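Local coordinates for probable enoyl-CoA hydratase/isomerase (Mycobacterium abscessus, PDB 3SWX), which probably hydrates or isomerises the carbon-carbon double bond of enoyl-CoA thioesters, as many members of the crotonase family do, at residues G111-T115 with L116-L120; V127-D130 with E131-F135; I144-F147 with G148-I152. All coordinates share one frame; numbering follows the deposited sequence.

Contact 1. Residues G111-T115 with L116-L120; sequences GKVLT and LGIEL
Strand 112-114 runs into helix 116-120 almost at a right angle (92°), with the two axes 6.0 Å apart at closest, and Val-113 faces Gly-117 across the bend at 5.1 Å between their CA atoms. This is the strand-to-helix corner of the crotonase fold; in related enoyl-CoA hydratases the start of the corresponding helix lends a backbone N-H to the oxyanion hole for the thioester carbonyl. Gly-117 N gives a hydrogen bond of 2.8 Å to Leu-114 O, closing the turn. Thr-115 makes the bend with a positive phi and occupies the N-cap position. Its carbonyl O receives two weak bonds from the third and fourth helical residues, Ile-118 N at 3.1 Å and Glu-119 N at 3.4 Å. Because Gly-117 carries no side chain, Val-113 can lean directly on the backbone of the first helical turn. The branch that does so is CG1, set anti to the backbone N (chi1 179°), which reaches Gly-117 C at 3.4 Å. Phe-135, from the neighbouring strand, packs against both Val-113 and Ile-118. Alongside this backbone contact, Val-113 CG1 meets Ile-118 CG1 at 4.1 Å.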
# COMPACT_ATOMS: atom_id res chain seq x y z
N GLY B 111 -0.09 -13.91 -21.92
CA GLY B 111 1.04 -14.85 -21.95
C GLY B 111 2.08 -14.52 -20.89
O GLY B 111 1.75 -13.94 -19.85
N LYS B 112 3.33 -14.87 -21.15
CA LYS B 112 4.42 -14.54 -20.22
C LYS B 112 4.76 -13.07 -20.15
O LYS B 112 4.96 -12.38 -21.19
CB LYS B 112 5.68 -15.34 -20.55
CG LYS B 112 5.47 -16.83 -20.33
CD LYS B 112 6.76 -17.61 -20.51
CE LYS B 112 6.56 -19.08 -20.20
NZ LYS B 112 7.90 -19.73 -20.10
N VAL B 113 4.84 -12.58 -18.92
CA VAL B 113 5.27 -11.25 -18.63
C VAL B 113 6.52 -11.44 -17.76
O VAL B 113 6.42 -11.72 -16.53
CB VAL B 113 4.17 -10.46 -17.90
CG1 VAL B 113 4.64 -9.04 -17.57
CG2 VAL B 113 2.88 -10.42 -18.74
N LEU B 114 7.71 -11.36 -18.37
CA LEU B 114 8.93 -11.60 -17.63
C LEU B 114 9.66 -10.30 -17.34
O LEU B 114 9.63 -9.39 -18.14
CB LEU B 114 9.87 -12.52 -18.40
CG LEU B 114 9.28 -13.83 -18.94
CD1 LEU B 114 10.31 -14.56 -19.84
CD2 LEU B 114 8.80 -14.69 -17.80
N THR B 115 10.34 -10.29 -16.19
CA THR B 115 11.33 -9.29 -15.83
C THR B 115 10.85 -7.85 -16.12
O THR B 115 9.96 -7.33 -15.43
CB THR B 115 12.71 -9.61 -16.51
OG1 THR B 115 12.56 -9.61 -17.93
CG2 THR B 115 13.23 -10.98 -16.08
N LEU B 116 11.40 -7.23 -17.16
CA LEU B 116 11.08 -5.84 -17.52
C LEU B 116 9.61 -5.63 -17.84
O LEU B 116 9.10 -4.52 -17.70
CB LEU B 116 11.91 -5.38 -18.72
CG LEU B 116 13.34 -4.95 -18.50
CD1 LEU B 116 13.92 -4.56 -19.88
CD2 LEU B 116 13.44 -3.78 -17.49
N GLY B 117 8.93 -6.69 -18.28
CA GLY B 117 7.50 -6.62 -18.56
C GLY B 117 6.65 -6.31 -17.34
O GLY B 117 5.70 -5.55 -17.40
N ILE B 118 6.99 -6.96 -16.23
CA ILE B 118 6.35 -6.71 -14.93
C ILE B 118 6.55 -5.24 -14.57
O ILE B 118 5.63 -4.56 -14.13
CB ILE B 118 6.96 -7.58 -13.81
CG1 ILE B 118 6.71 -9.08 -14.08
CG2 ILE B 118 6.34 -7.22 -12.48
CD1 ILE B 118 7.30 -10.04 -13.03
N GLU B 119 7.76 -4.77 -14.83
CA GLU B 119 8.16 -3.41 -14.48
C GLU B 119 7.50 -2.36 -15.38
O GLU B 119 7.20 -1.25 -14.91
CB GLU B 119 9.68 -3.32 -14.45
CG GLU B 119 10.26 -4.07 -13.25
CD GLU B 119 11.77 -4.13 -13.23
OE1 GLU B 119 12.37 -3.77 -12.20
OE2 GLU B 119 12.37 -4.52 -14.26
N LEU B 120 7.22 -2.72 -16.63
CA LEU B 120 6.43 -1.85 -17.52
C LEU B 120 5.02 -1.67 -17.01
O LEU B 120 4.51 -0.57 -16.97
CB LEU B 120 6.34 -2.43 -18.93
CG LEU B 120 7.40 -2.02 -19.93
CD1 LEU B 120 7.08 -2.62 -21.32
CD2 LEU B 120 7.49 -0.47 -19.99

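Contact 2. Residues V127-D130 with E131-F135; sequences VIAD and ETATF
Ala-129, near the end of strand 126-130, touches the returning chain through its methyl group: Ala-129 CB lies 3.9 Å from Ala-133 CB, both directed into the angle between the two arms. Val-109 of the adjacent strand 105-109 packs against both methyls, so the inside of the bend is apolar and buried. Asp-130 follows and accepts all three hydrogen bonds between the two segments. Its backbone O receives Ala-133 N at 3.1 Å in a nearly straight bond (N-H...O 171°), the closing bond of a type I beta turn from Asp-130 to Ala-133. The amide comes from above the carbonyl plane. The side chain of Asp-130 folds forward over the same turn, its CG lying between the backbone N and the carbonyl carbon (chi1 89°), and this places OD1 beside Thr-132. There OD1 is gripped twice. Thr-132 OG1 donates to its syn lone pair at 2.7 Å, whereas Thr-132 N, at 3.0 Å, arrives well above the carboxylate plane. Two such differently directed bonds should fix the rotation of the carboxylate. Its other oxygen, OD2, accepts the backbone N of Gly-191. Thr-132 OG1 has a second role as acceptor from Gly-111 N, so the turn is tied to the start of the segment leading into strand 112-114. Glu-131, at the exposed crest, reaches away to Val-190 N, beyond strand 186-188. The bond from Thr-132 N to Asp-130 OD1 defines an Asx turn superposed on the type I turn, and here the pair carries the chain from the six-stranded sheet to the small three-stranded sheet of the crotonase fold.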
# COMPACT_ATOMS: atom_id res chain seq x y z
N VAL B 127 -3.54 -1.59 -15.50
CA VAL B 127 -3.04 -2.82 -16.10
C VAL B 127 -4.20 -3.77 -16.28
O VAL B 127 -4.94 -4.06 -15.32
CB VAL B 127 -1.91 -3.48 -15.27
CG1 VAL B 127 -1.44 -4.82 -15.90
CG2 VAL B 127 -0.71 -2.54 -15.09
N ILE B 128 -4.36 -4.26 -17.51
CA ILE B 128 -5.38 -5.23 -17.83
C ILE B 128 -4.69 -6.49 -18.32
O ILE B 128 -3.82 -6.41 -19.20
CB ILE B 128 -6.29 -4.73 -18.97
CG1 ILE B 128 -6.87 -3.36 -18.64
CG2 ILE B 128 -7.38 -5.79 -19.26
CD1 ILE B 128 -7.78 -3.32 -17.40
N ALA B 129 -5.10 -7.63 -17.76
CA ALA B 129 -4.60 -8.94 -18.18
C ALA B 129 -5.69 -9.81 -18.81
O ALA B 129 -6.85 -9.78 -18.36
CB ALA B 129 -3.97 -9.65 -16.96
N ASP B 130 -5.35 -10.59 -19.84
CA ASP B 130 -6.23 -11.67 -20.23
C ASP B 130 -5.94 -12.87 -19.32
O ASP B 130 -4.92 -12.89 -18.62
CB ASP B 130 -6.23 -11.97 -21.77
CG ASP B 130 -5.18 -12.99 -22.21
OD1 ASP B 130 -4.26 -13.34 -21.43
OD2 ASP B 130 -5.29 -13.45 -23.36
N GLU B 131 -6.85 -13.85 -19.32
CA GLU B 131 -6.75 -14.99 -18.40
C GLU B 131 -5.48 -15.85 -18.53
O GLU B 131 -5.14 -16.61 -17.61
CB GLU B 131 -8.02 -15.85 -18.47
CG GLU B 131 -8.40 -16.32 -19.87
CD GLU B 131 -9.79 -16.97 -19.94
OE1 GLU B 131 -10.21 -17.57 -18.91
OE2 GLU B 131 -10.43 -16.88 -21.02
N THR B 132 -4.75 -15.72 -19.64
CA THR B 132 -3.53 -16.51 -19.83
C THR B 132 -2.29 -15.87 -19.20
O THR B 132 -1.26 -16.49 -19.16
CB THR B 132 -3.18 -16.71 -21.33
OG1 THR B 132 -2.74 -15.46 -21.90
CG2 THR B 132 -4.38 -17.21 -22.11
N ALA B 133 -2.37 -14.62 -18.76
CA ALA B 133 -1.16 -13.92 -18.32
C ALA B 133 -0.46 -14.67 -17.18
O ALA B 133 -1.11 -15.05 -16.21
CB ALA B 133 -1.47 -12.50 -17.89
N THR B 134 0.84 -14.92 -17.33
CA THR B 134 1.69 -15.30 -16.18
C THR B 134 2.86 -14.33 -16.03
O THR B 134 3.23 -13.63 -16.98
CB THR B 134 2.24 -16.73 -16.28
OG1 THR B 134 3.10 -16.82 -17.40
CG2 THR B 134 1.13 -17.75 -16.37
N PHE B 135 3.46 -14.32 -14.84
CA PHE B 135 4.49 -13.34 -14.47
C PHE B 135 5.68 -14.01 -13.76
O PHE B 135 5.49 -14.88 -12.91
CB PHE B 135 3.90 -12.27 -13.53
CG PHE B 135 2.67 -11.59 -14.08
CD1 PHE B 135 1.42 -12.17 -13.93
CD2 PHE B 135 2.76 -10.37 -14.71
CE1 PHE B 135 0.30 -11.56 -14.44
CE2 PHE B 135 1.63 -9.74 -15.21
CZ PHE B 135 0.40 -10.34 -15.08

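Contact 3. Residues I144-F147 with G148-I152; sequences IYPF and GGATI
The CB atoms of Pro-146 and Ala-150 touch at 3.8 Å where the loop doubles back to start helix 150-158. On the next residue of the helix, the CG2 methyl of Thr-151 sits 3.6 Å from Pro-146 O and 4.0 Å from Tyr-145 CE2, the Tyr-145 and Thr-151 side chains crossing at about a right angle. A chi1 of 54° puts CG2 anti to the carbonyl carbon of Thr-151, turned to Pro-146 O and the Tyr-145 ring. A water is held within the bend: it donates to Pro-146 O at 2.6 Å and accepts from Thr-151 N at 3.1 Å, with a weaker bond from Gly-149 N, so it bridges loop and helix where no direct hydrogen bond does. Gly-149, at the N-cap, adopts a positive phi (107°), a conformation in which glycine avoids crowding against the carbonyl O of Gly-148. Farther out, Glu-119 of helix 116-123 braces the turn. The polar ends face a second subunit: Thr-151 OG1 bonds to Asn-218 OD1 of that subunit and Tyr-145 OH to Leu-234 O of that subunit. The result is a glycine-rich, water-bridged helix start at a subunit interface of the three-chain assembly, consistent with the trimers of the crotonase family.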
# COMPACT_ATOMS: atom_id res chain seq x y z
N ILE B 144 21.52 -11.32 -11.35
CA ILE B 144 21.33 -9.88 -11.16
C ILE B 144 20.11 -9.65 -10.27
O ILE B 144 19.83 -10.45 -9.38
CB ILE B 144 21.31 -9.12 -12.52
CG1 ILE B 144 20.19 -9.64 -13.44
CG2 ILE B 144 22.68 -9.26 -13.21
CD1 ILE B 144 19.77 -8.66 -14.58
N TYR B 145 19.39 -8.54 -10.48
CA TYR B 145 18.20 -8.23 -9.69
C TYR B 145 17.30 -7.32 -10.54
O TYR B 145 17.74 -6.83 -11.60
CB TYR B 145 18.58 -7.60 -8.34
CG TYR B 145 18.76 -6.10 -8.39
CD1 TYR B 145 19.72 -5.53 -9.24
CD2 TYR B 145 17.99 -5.24 -7.61
CE1 TYR B 145 19.89 -4.15 -9.32
CE2 TYR B 145 18.17 -3.85 -7.67
CZ TYR B 145 19.11 -3.31 -8.54
OH TYR B 145 19.31 -1.95 -8.63
N PRO B 146 16.06 -7.09 -10.10
CA PRO B 146 15.19 -6.17 -10.84
C PRO B 146 15.65 -4.72 -10.79
O PRO B 146 15.67 -4.10 -9.72
CB PRO B 146 13.81 -6.32 -10.16
CG PRO B 146 13.95 -7.48 -9.21
CD PRO B 146 15.41 -7.58 -8.87
N PHE B 147 15.98 -4.16 -11.94
CA PHE B 147 16.48 -2.79 -11.96
C PHE B 147 15.64 -1.81 -12.77
O PHE B 147 16.11 -0.73 -13.10
CB PHE B 147 17.94 -2.79 -12.38
CG PHE B 147 18.19 -3.26 -13.77
CD1 PHE B 147 18.47 -2.35 -14.78
CD2 PHE B 147 18.21 -4.62 -14.06
CE1 PHE B 147 18.74 -2.79 -16.07
CE2 PHE B 147 18.48 -5.06 -15.33
CZ PHE B 147 18.73 -4.14 -16.34
N GLY B 148 14.39 -2.16 -13.00
CA GLY B 148 13.44 -1.31 -13.76
C GLY B 148 12.33 -0.72 -12.91
O GLY B 148 11.29 -0.28 -13.43
N GLY B 149 12.53 -0.71 -11.59
CA GLY B 149 11.56 -0.14 -10.66
C GLY B 149 10.74 -1.10 -9.80
O GLY B 149 10.05 -0.64 -8.87
N ALA B 150 10.80 -2.41 -10.07
CA ALA B 150 10.06 -3.38 -9.24
C ALA B 150 10.40 -3.22 -7.76
O ALA B 150 9.55 -3.38 -6.91
CB ALA B 150 10.32 -4.87 -9.70
N THR B 151 11.66 -2.93 -7.46
CA THR B 151 12.09 -2.84 -6.06
C THR B 151 11.37 -1.73 -5.32
O THR B 151 11.16 -1.83 -4.11
CB THR B 151 13.59 -2.63 -5.93
OG1 THR B 151 13.99 -1.48 -6.71
CG2 THR B 151 14.36 -3.90 -6.39
N ILE B 152 10.93 -0.71 -6.06
CA ILE B 152 10.25 0.45 -5.50
C ILE B 152 8.73 0.23 -5.55
O ILE B 152 8.05 0.37 -4.55
CB ILE B 152 10.60 1.74 -6.28
CG1 ILE B 152 12.10 2.02 -6.20
CG2 ILE B 152 9.77 2.96 -5.77
CD1 ILE B 152 12.63 2.98 -7.28
O HOH W 1 13.93 -2.16 -9.35

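Overall arrangement
Contact 1 touches both of the others. Its centre lies about 10 Å from that of contact 2, where strands 112-114 and 134-136 pair in parallel: Val-113 N to Thr-134 O is 2.7 Å and Gly-111 O to Thr-134 N is 2.9 Å. Toward contact 3, about 12 Å away between centres, the link is Glu-119 OE1, 2.7 Å from Gly-148 N and 3.0 Å from Ala-150 N. Contacts 2 and 3 stay about 11 Å apart at their nearest atoms. Bound ethanediol, probably from the crystallisation liquor, lies about 5 Å from the side chain of Leu-116 and, at contact 3, about 5 Å from that of Phe-147. By analogy with the oxyanion hole of related hydratases, contacts 1 and 3 probably border the active site.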